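Rd1NTF2_04 (PDB 6W3G) is a computationally designed NTF2-like protein with no known natural role, apparently made to explore how the pocket of this fold can be varied. Local coordinates at residues G25-P36 with G49-R58; T96-A104 with A111-G119. All blocks are in the same frame, centred on the assembly; numbering follows the deposited sequence. Where two conformers were deposited one is given.

Followed from the N terminus, the chain closes contact 1 first: 25-36, which carries helix 27-33 and the short strand 34-35, meets the start of helix 50-63 after the intervening strands 38-42 and 45-48. Contact 2 opens later, where strand 94-106 turns back into strand 111-118 and closes the last hairpin of the sheet. The two therefore stand in series, neither nested nor crossed, with centres about 13 Å apart. They nevertheless join in space, because Leu33 and Asp35 make probable backbone hydrogen bonds to Ile113. Contact 1 thus ties helix 27-33 and the strand after it to helix 50-63, contact 2 strand to strand, and strand 111-118, half of contact 2, also borders contact 1.

Contact 1: residues G25-P36 with G49-R58; sequences GDSTKADELFDP and GREQAVDWIR
Arg50, at the start of helix 50-58, holds Phe34 where the chain leaves helix 27-33. NE and NH2 of Arg50 both donate to the carbonyl O of Phe34, at 2.8 Å from NE and 2.9 Å from NH2, with that oxygen almost in the guanidinium plane. The Arg50 side chain reaches it by running extended from CG to NE. Pro36 CG and CD lie over one face of the guanidinium and Asp31 O over the other; with the two bonds to one oxygen they limit its rotation. With an alanine here, Phe34 O would probably lose both donors and a gap would open between Pro36 and Asp31. A bond from Arg58 NH1 to Ser27 OG is doubtful, since the Arg58 side chain is poorly ordered. A water bridges Pro36 O and Arg50 N.

Apolar contacts fill the middle. Ala53 CB sits over a face of the Phe34 ring, a CH-pi contact 4.1 Å from the centroid, while Ile57 CD1 comes to the ring's edge. Val54 CG2 presses on Ala30 CB at 3.3 Å, tighter than usual, and Ile57 CG2 rests on Gly25 CA at 3.6 Å. Met21 of helix 11-24 and Ile113 also touch Phe34.

The axes of segments 27-33 and 50-58 lie at 131°, 10.0 Å apart at closest approach. Such helices packed together beside a strongly bent sheet are characteristic of the NTF2-like, cone-shaped alpha+beta fold.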
loop_
_atom_site.group_PDB
_atom_site.type_symbol
_atom_site.label_atom_id
_atom_site.label_comp_id
_atom_site.label_asym_id
_atom_site.label_seq_id
_atom_site.Cartn_x
_atom_site.Cartn_y
_atom_site.Cartn_z
ATOM N N GLY A 25 6.532 7.430 -1.642
ATOM C CA GLY A 25 7.152 6.286 -2.279
ATOM C C GLY A 25 8.596 6.104 -1.865
ATOM O O GLY A 25 9.435 5.737 -2.696
ATOM N N ASP A 26 8.905 6.345 -0.594
ATOM C CA ASP A 26 10.275 6.226 -0.114
ATOM C C ASP A 26 10.779 4.794 -0.265
ATOM O O ASP A 26 10.170 3.853 0.256
ATOM C CB ASP A 26 10.360 6.669 1.342
ATOM C CG ASP A 26 11.741 6.472 1.925
ATOM O OD1 ASP A 26 12.712 6.999 1.343
ATOM O OD2 ASP A 26 11.852 5.793 2.966
ATOM N N SER A 27 11.906 4.643 -0.967
ATOM C CA SER A 27 12.478 3.323 -1.213
ATOM C C SER A 27 12.940 2.655 0.076
ATOM O O SER A 27 12.792 1.438 0.242
ATOM C CB SER A 27 13.653 3.439 -2.186
ATOM O OG SER A 27 13.206 3.644 -3.508
ATOM N N THR A 28 13.546 3.427 0.981
ATOM C CA THR A 28 14.010 2.862 2.242
ATOM C C THR A 28 12.854 2.242 3.010
ATOM O O THR A 28 12.943 1.098 3.474
ATOM C CB THR A 28 14.689 3.941 3.087
ATOM O OG1 THR A 28 15.811 4.470 2.374
ATOM C CG2 THR A 28 15.155 3.358 4.411
ATOM N N LYS A 29 11.757 2.992 3.160
ATOM C CA LYS A 29 10.573 2.451 3.818
ATOM C C LYS A 29 10.073 1.207 3.100
ATOM O O LYS A 29 9.705 0.212 3.741
ATOM C CB LYS A 29 9.473 3.513 3.868
ATOM N N ALA A 30 10.059 1.240 1.766
ATOM C CA ALA A 30 9.569 0.098 1.000
ATOM C C ALA A 30 10.398 -1.154 1.266
ATOM O O ALA A 30 9.853 -2.262 1.336
ATOM C CB ALA A 30 9.564 0.442 -0.490
ATOM N N ASP A 31 11.716 -1.007 1.416
ATOM C CA ASP A 31 12.544 -2.157 1.759
ATOM C C ASP A 31 12.121 -2.766 3.087
ATOM O O ASP A 31 12.266 -3.975 3.291
ATOM C CB ASP A 31 14.021 -1.765 1.836
ATOM C CG ASP A 31 14.634 -1.519 0.472
ATOM O OD1 ASP A 31 13.970 -1.801 -0.545
ATOM O OD2 ASP A 31 15.785 -1.036 0.422
ATOM N N GLU A 32 11.620 -1.951 4.012
ATOM C CA GLU A 32 11.227 -2.495 5.302
ATOM C C GLU A 32 9.828 -3.093 5.257
ATOM O O GLU A 32 9.579 -4.110 5.911
ATOM C CB GLU A 32 11.301 -1.412 6.382
ATOM N N LEU A 33 8.924 -2.505 4.471
ATOM C CA LEU A 33 7.505 -2.834 4.551
ATOM C C LEU A 33 7.079 -3.910 3.561
ATOM O O LEU A 33 6.143 -4.671 3.847
ATOM C CB LEU A 33 6.663 -1.582 4.301
ATOM C CG LEU A 33 6.820 -0.438 5.307
ATOM C CD1 LEU A 33 5.845 0.683 5.005
ATOM C CD2 LEU A 33 6.638 -0.934 6.727
ATOM N N PHE A 34 7.713 -3.966 2.393
ATOM C CA PHE A 34 7.335 -4.892 1.339
ATOM C C PHE A 34 8.170 -6.172 1.432
ATOM O O PHE A 34 9.394 -6.123 1.585
ATOM C CB PHE A 34 7.542 -4.260 -0.042
ATOM C CG PHE A 34 6.489 -3.262 -0.434
ATOM C CD1 PHE A 34 5.157 -3.636 -0.504
ATOM C CD2 PHE A 34 6.828 -1.957 -0.765
ATOM C CE1 PHE A 34 4.186 -2.731 -0.869
ATOM C CE2 PHE A 34 5.858 -1.050 -1.133
ATOM C CZ PHE A 34 4.541 -1.433 -1.183
ATOM N N ASP A 35 7.502 -7.317 1.337
ATOM C CA ASP A 35 8.214 -8.565 1.098
ATOM C C ASP A 35 8.980 -8.439 -0.211
ATOM O O ASP A 35 8.540 -7.746 -1.128
ATOM C CB ASP A 35 7.216 -9.723 1.013
ATOM C CG ASP A 35 7.872 -11.078 1.033
ATOM O OD1 ASP A 35 8.059 -11.630 2.131
ATOM O OD2 ASP A 35 8.184 -11.592 -0.061
ATOM N N PRO A 36 10.127 -9.101 -0.337
ATOM C CA PRO A 36 10.859 -9.032 -1.613
ATOM C C PRO A 36 10.054 -9.522 -2.798
ATOM O O PRO A 36 10.275 -9.067 -3.927
ATOM C CB PRO A 36 12.084 -9.920 -1.353
ATOM C CG PRO A 36 12.270 -9.895 0.106
ATOM C CD PRO A 36 10.901 -9.785 0.711
ATOM N N GLY A 49 7.556 -7.448 -6.746
ATOM C CA GLY A 49 8.809 -7.035 -6.149
ATOM C C GLY A 49 8.806 -5.597 -5.665
ATOM O O GLY A 49 7.941 -4.785 -6.004
ATOM N N ARG A 50 9.826 -5.277 -4.860
ATOM C CA ARG A 50 9.875 -3.967 -4.217
ATOM C C ARG A 50 10.034 -2.856 -5.242
ATOM O O ARG A 50 9.348 -1.829 -5.162
ATOM C CB ARG A 50 11.023 -3.915 -3.208
ATOM C CG ARG A 50 10.779 -4.766 -1.985
ATOM C CD ARG A 50 12.022 -4.902 -1.110
ATOM N NE ARG A 50 11.698 -5.642 0.102
ATOM C CZ ARG A 50 12.583 -6.237 0.889
ATOM N NH1 ARG A 50 13.877 -6.183 0.596
ATOM N NH2 ARG A 50 12.160 -6.892 1.967
ATOM N N GLU A 51 10.922 -3.049 -6.216
ATOM C CA GLU A 51 11.202 -1.994 -7.182
ATOM C C GLU A 51 9.955 -1.630 -7.976
ATOM O O GLU A 51 9.630 -0.451 -8.136
ATOM C CB GLU A 51 12.334 -2.428 -8.115
ATOM C CG GLU A 51 12.621 -1.432 -9.222
ATOM C CD GLU A 51 13.861 -1.791 -10.022
ATOM O OE1 GLU A 51 14.767 -2.445 -9.460
ATOM O OE2 GLU A 51 13.922 -1.424 -11.214
ATOM N N GLN A 52 9.227 -2.632 -8.474
ATOM C CA GLN A 52 8.012 -2.344 -9.223
ATOM C C GLN A 52 6.939 -1.739 -8.335
ATOM O O GLN A 52 6.175 -0.878 -8.781
ATOM C CB GLN A 52 7.490 -3.608 -9.902
ATOM C CG GLN A 52 8.370 -4.052 -11.061
ATOM C CD GLN A 52 7.796 -5.230 -11.845
ATOM O OE1 GLN A 52 6.625 -5.581 -11.691
ATOM N NE2 GLN A 52 8.609 -5.821 -12.704
ATOM N N ALA A 53 6.860 -2.176 -7.072
ATOM C CA ALA A 53 5.877 -1.601 -6.154
ATOM C C ALA A 53 6.182 -0.135 -5.873
ATOM O O ALA A 53 5.272 0.701 -5.835
ATOM C CB ALA A 53 5.838 -2.415 -4.859
ATOM N N VAL A 54 7.466 0.200 -5.722
ATOM C CA VAL A 54 7.867 1.590 -5.495
ATOM C C VAL A 54 7.577 2.442 -6.720
ATOM O O VAL A 54 7.054 3.559 -6.609
ATOM C CB VAL A 54 9.359 1.639 -5.109
ATOM C CG1 VAL A 54 9.938 3.016 -5.341
ATOM C CG2 VAL A 54 9.517 1.230 -3.667
ATOM N N ASP A 55 7.890 1.924 -7.911
ATOM C CA ASP A 55 7.637 2.668 -9.139
ATOM C C ASP A 55 6.148 2.932 -9.312
ATOM O O ASP A 55 5.745 4.001 -9.784
ATOM C CB ASP A 55 8.178 1.896 -10.342
ATOM C CG ASP A 55 9.692 1.912 -10.417
ATOM O OD1 ASP A 55 10.334 2.538 -9.544
ATOM O OD2 ASP A 55 10.243 1.296 -11.354
ATOM N N TRP A 56 5.318 1.956 -8.950
ATOM C CA TRP A 56 3.877 2.135 -9.027
ATOM C C TRP A 56 3.442 3.289 -8.138
ATOM O O TRP A 56 2.687 4.171 -8.567
ATOM C CB TRP A 56 3.176 0.834 -8.633
ATOM C CG TRP A 56 1.721 1.003 -8.375
ATOM C CD1 TRP A 56 0.763 1.330 -9.285
ATOM C CD2 TRP A 56 1.055 0.862 -7.119
ATOM N NE1 TRP A 56 -0.463 1.405 -8.670
ATOM C CE2 TRP A 56 -0.312 1.116 -7.342
ATOM C CE3 TRP A 56 1.481 0.537 -5.825
ATOM C CZ2 TRP A 56 -1.256 1.064 -6.318
ATOM C CZ3 TRP A 56 0.542 0.486 -4.810
ATOM C CH2 TRP A 56 -0.810 0.750 -5.061
ATOM N N ILE A 57 3.953 3.331 -6.905
ATOM C CA ILE A 57 3.584 4.403 -5.985
ATOM C C ILE A 57 4.063 5.747 -6.520
ATOM O O ILE A 57 3.331 6.743 -6.487
ATOM C CB ILE A 57 4.164 4.119 -4.584
ATOM C CG1 ILE A 57 3.552 2.848 -4.009
ATOM C CG2 ILE A 57 3.930 5.301 -3.649
ATOM C CD1 ILE A 57 4.213 2.388 -2.722
ATOM N N ARG A 58 5.295 5.798 -7.028
ATOM C CA ARG A 58 5.847 7.063 -7.501
ATOM C C ARG A 58 5.071 7.606 -8.697
ATOM O O ARG A 58 4.884 8.821 -8.819
ATOM C CB ARG A 58 7.328 6.885 -7.845
ATOM C CG ARG A 58 8.171 6.442 -6.664
ATOM C CD ARG A 58 9.513 7.162 -6.606
ATOM N NE ARG A 58 10.137 7.028 -5.289
ATOM C CZ ARG A 58 11.126 6.186 -4.990
ATOM N NH1 ARG A 58 11.608 6.154 -3.754
ATOM N NH2 ARG A 58 11.645 5.385 -5.913
HETATM O O HOH W 1 11.970 -7.148 -4.560
#

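Contact 2: residues T96-A104 with A111-G119; sequences TYDRYVMVA and AQIKMLRKG
Met102 lies against Ile113 and Leu116 in the tightly packed part of this strand pair. In the conformer modelled here, one of two, its CG, anti to the backbone N (chi1 -158°), meets Ile113 CG2 at 3.6 Å; SD then reaches Leu116 CG at 3.8 Å, and the bend at chi3 carries CE alongside Ile113 CG1 and CD1. Tyr100 continues this face, its CE2 3.7 Å from Lys118 CB. Phe18 of helix 11-24 covers Met102 and Ile113, and the Phe85 ring meets that of Tyr100 with the planes nearly parallel.

The other face, bearing Val101, Val103, Met115 and Arg117, is looser and partly open to solvent. Arg117, its CG between the backbone N and the carbonyl carbon (chi1 59°), extends so that Val101 CB lies over the centre of its guanidinium, 4.1 Å above the plane, while Val103 and Met115 meet through their CB atoms at 4.4 Å. Toward the C terminus water takes over: one molecule links Asp98 OD1 with Lys118 NZ, whose direct salt bridge is long at 3.9 Å, and another joins Arg99 N to Gly119 O.

Backbone hydrogen bonds pair Val101 with Arg117 in both directions. Further along, Val103 O accepts from both Lys114 N, at 2.9 Å, and Met115 N, at 3.2 Å, so two residues oppose one. This is a classic beta bulge in an antiparallel hairpin, and such bulges commonly accentuate the bend of the curved sheet in NTF2-like folds.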
loop_
_atom_site.group_PDB
_atom_site.type_symbol
_atom_site.label_atom_id
_atom_site.label_comp_id
_atom_site.label_asym_id
_atom_site.label_seq_id
_atom_site.Cartn_x
_atom_site.Cartn_y
_atom_site.Cartn_z
ATOM N N THR A 96 -11.065 10.357 -7.690
ATOM C CA THR A 96 -11.303 8.935 -7.879
ATOM C C THR A 96 -11.181 8.256 -6.525
ATOM O O THR A 96 -10.283 8.574 -5.748
ATOM C CB THR A 96 -10.303 8.343 -8.872
ATOM O OG1 THR A 96 -10.447 8.996 -10.137
ATOM C CG2 THR A 96 -10.535 6.858 -9.073
ATOM N N TYR A 97 -12.082 7.332 -6.239
ATOM C CA TYR A 97 -12.155 6.682 -4.933
ATOM C C TYR A 97 -11.917 5.192 -5.112
ATOM O O TYR A 97 -12.797 4.471 -5.593
ATOM C CB TYR A 97 -13.521 6.929 -4.287
ATOM C CG TYR A 97 -13.830 8.384 -4.032
ATOM C CD1 TYR A 97 -14.280 9.211 -5.058
ATOM C CD2 TYR A 97 -13.657 8.939 -2.774
ATOM C CE1 TYR A 97 -14.561 10.552 -4.827
ATOM C CE2 TYR A 97 -13.940 10.274 -2.540
ATOM C CZ TYR A 97 -14.389 11.071 -3.568
ATOM O OH TYR A 97 -14.662 12.398 -3.328
ATOM N N ASP A 98 -10.735 4.731 -4.721
ATOM C CA ASP A 98 -10.360 3.338 -4.865
ATOM C C ASP A 98 -10.372 2.699 -3.483
ATOM O O ASP A 98 -10.354 3.382 -2.453
ATOM C CB ASP A 98 -8.970 3.196 -5.499
ATOM C CG ASP A 98 -8.974 3.393 -7.007
ATOM O OD1 ASP A 98 -10.056 3.392 -7.628
ATOM O OD2 ASP A 98 -7.876 3.536 -7.575
ATOM N N ARG A 99 -10.440 1.375 -3.483
ATOM C CA ARG A 99 -10.311 0.594 -2.264
ATOM C C ARG A 99 -9.305 -0.515 -2.523
ATOM O O ARG A 99 -9.296 -1.114 -3.600
ATOM C CB ARG A 99 -11.651 0.006 -1.830
ATOM C CG ARG A 99 -11.558 -0.990 -0.691
ATOM C CD ARG A 99 -12.915 -1.621 -0.457
ATOM N NE ARG A 99 -13.764 -0.762 0.352
ATOM C CZ ARG A 99 -15.091 -0.697 0.246
ATOM N NH1 ARG A 99 -15.742 -1.429 -0.651
ATOM N NH2 ARG A 99 -15.770 0.114 1.037
ATOM N N TYR A 100 -8.435 -0.732 -1.548
ATOM C CA TYR A 100 -7.415 -1.758 -1.627
ATOM C C TYR A 100 -7.511 -2.677 -0.421
ATOM O O TYR A 100 -7.897 -2.261 0.683
ATOM C CB TYR A 100 -6.010 -1.175 -1.668
ATOM C CG TYR A 100 -5.633 -0.585 -2.991
ATOM C CD1 TYR A 100 -6.003 0.697 -3.329
ATOM C CD2 TYR A 100 -4.904 -1.331 -3.909
ATOM C CE1 TYR A 100 -5.650 1.238 -4.566
ATOM C CE2 TYR A 100 -4.543 -0.811 -5.125
ATOM C CZ TYR A 100 -4.924 0.469 -5.455
ATOM O OH TYR A 100 -4.563 0.982 -6.683
ATOM N N VAL A 101 -7.096 -3.927 -0.633
ATOM C CA VAL A 101 -6.950 -4.904 0.425
ATOM C C VAL A 101 -5.498 -5.342 0.431
ATOM O O VAL A 101 -4.931 -5.649 -0.625
ATOM C CB VAL A 101 -7.889 -6.108 0.229
ATOM C CG1 VAL A 101 -7.682 -7.102 1.350
ATOM C CG2 VAL A 101 -9.347 -5.644 0.207
ATOM N N MET A 102 -4.905 -5.395 1.609
ATOM C CA MET A 102 -3.494 -5.719 1.752
ATOM C C MET A 102 -3.319 -6.835 2.760
ATOM O O MET A 102 -3.879 -6.779 3.860
ATOM C CB MET A 102 -2.714 -4.488 2.194
ATOM C CG MET A 102 -1.256 -4.552 1.867
ATOM S SD MET A 102 -0.575 -2.904 2.003
ATOM C CE MET A 102 -0.590 -2.717 3.782
ATOM N N VAL A 103 -2.528 -7.840 2.385
ATOM C CA VAL A 103 -2.196 -8.954 3.260
ATOM C C VAL A 103 -0.722 -8.836 3.586
ATOM O O VAL A 103 0.115 -8.741 2.675
ATOM C CB VAL A 103 -2.528 -10.306 2.622
ATOM C CG1 VAL A 103 -2.035 -11.440 3.530
ATOM C CG2 VAL A 103 -4.033 -10.374 2.416
ATOM N N ALA A 104 -0.425 -8.776 4.874
ATOM C CA ALA A 104 0.933 -8.794 5.386
ATOM C C ALA A 104 1.070 -9.958 6.355
ATOM O O ALA A 104 0.098 -10.397 6.993
ATOM C CB ALA A 104 1.279 -7.464 6.072
ATOM N N ALA A 111 6.580 -7.526 10.264
ATOM C CA ALA A 111 5.480 -7.663 9.317
ATOM C C ALA A 111 5.905 -7.133 7.954
ATOM O O ALA A 111 6.479 -6.045 7.854
ATOM C CB ALA A 111 4.239 -6.916 9.808
ATOM N N GLN A 112 5.636 -7.912 6.907
ATOM C CA GLN A 112 5.953 -7.518 5.547
ATOM C C GLN A 112 4.755 -7.776 4.641
ATOM O O GLN A 112 4.063 -8.799 4.783
ATOM C CB GLN A 112 7.183 -8.268 5.040
ATOM C CG GLN A 112 8.488 -7.784 5.678
ATOM C CD GLN A 112 9.684 -8.094 4.820
ATOM O OE1 GLN A 112 10.567 -7.260 4.641
ATOM N NE2 GLN A 112 9.720 -9.300 4.280
ATOM N N ILE A 113 4.535 -6.860 3.705
ATOM C CA ILE A 113 3.410 -6.920 2.781
ATOM C C ILE A 113 3.668 -7.976 1.716
ATOM O O ILE A 113 4.661 -7.895 0.982
ATOM C CB ILE A 113 3.165 -5.547 2.136
ATOM C CG1 ILE A 113 2.836 -4.527 3.219
ATOM C CG2 ILE A 113 2.049 -5.624 1.121
ATOM C CD1 ILE A 113 2.972 -3.103 2.773
ATOM N N LYS A 114 2.760 -8.943 1.607
ATOM C CA LYS A 114 2.818 -9.990 0.596
ATOM C C LYS A 114 1.963 -9.682 -0.621
ATOM O O LYS A 114 2.335 -10.052 -1.741
ATOM C CB LYS A 114 2.352 -11.334 1.191
ATOM C CG LYS A 114 3.246 -11.894 2.279
ATOM C CD LYS A 114 4.634 -12.277 1.744
ATOM C CE LYS A 114 4.580 -13.436 0.749
ATOM N NZ LYS A 114 3.884 -14.627 1.316
ATOM N N MET A 115 0.812 -9.045 -0.427
ATOM C CA MET A 115 -0.139 -8.810 -1.499
ATOM C C MET A 115 -0.819 -7.481 -1.241
ATOM O O MET A 115 -1.110 -7.140 -0.097
ATOM C CB MET A 115 -1.177 -9.936 -1.577
ATOM C CG MET A 115 -2.400 -9.640 -2.448
ATOM S SD MET A 115 -2.016 -9.441 -4.199
ATOM C CE MET A 115 -1.582 -11.120 -4.639
ATOM N N LEU A 116 -1.035 -6.731 -2.319
ATOM C CA LEU A 116 -1.815 -5.504 -2.286
ATOM C C LEU A 116 -2.691 -5.566 -3.528
ATOM O O LEU A 116 -2.157 -5.673 -4.637
ATOM C CB LEU A 116 -0.886 -4.290 -2.289
ATOM C CG LEU A 116 -1.335 -2.957 -1.721
ATOM C CD1 LEU A 116 -0.203 -1.960 -1.894
ATOM C CD2 LEU A 116 -2.555 -2.519 -2.433
ATOM N N ARG A 117 -4.009 -5.577 -3.358
ATOM C CA ARG A 117 -4.888 -5.713 -4.511
ATOM C C ARG A 117 -5.986 -4.660 -4.477
ATOM O O ARG A 117 -6.576 -4.365 -3.427
ATOM C CB ARG A 117 -5.521 -7.106 -4.636
ATOM C CG ARG A 117 -6.349 -7.546 -3.473
ATOM C CD ARG A 117 -6.908 -8.957 -3.723
ATOM N NE ARG A 117 -7.754 -9.401 -2.615
ATOM C CZ ARG A 117 -9.039 -9.083 -2.475
ATOM N NH1 ARG A 117 -9.641 -8.313 -3.375
ATOM N NH2 ARG A 117 -9.723 -9.532 -1.433
ATOM N N LYS A 118 -6.213 -4.058 -5.637
ATOM C CA LYS A 118 -7.345 -3.165 -5.797
ATOM C C LYS A 118 -8.605 -4.015 -5.722
ATOM O O LYS A 118 -8.733 -5.013 -6.445
ATOM C CB LYS A 118 -7.249 -2.403 -7.111
ATOM C CG LYS A 118 -8.398 -1.429 -7.330
ATOM C CD LYS A 118 -8.240 -0.693 -8.653
ATOM C CE LYS A 118 -9.474 0.139 -8.982
ATOM N NZ LYS A 118 -9.375 0.728 -10.347
ATOM N N GLY A 119 -9.495 -3.655 -4.818
ATOM C CA GLY A 119 -10.672 -4.436 -4.522
ATOM C C GLY A 119 -11.890 -3.557 -4.326
ATOM O O GLY A 119 -12.006 -2.504 -4.957
ATOM O OXT GLY A 119 -12.782 -3.869 -3.539
HETATM O O HOH W 2 -9.714 3.374 -10.285
HETATM O O HOH W 3 -11.007 -0.019 -5.926
HETATM O O HOH W 4 -15.057 -3.549 -2.357
#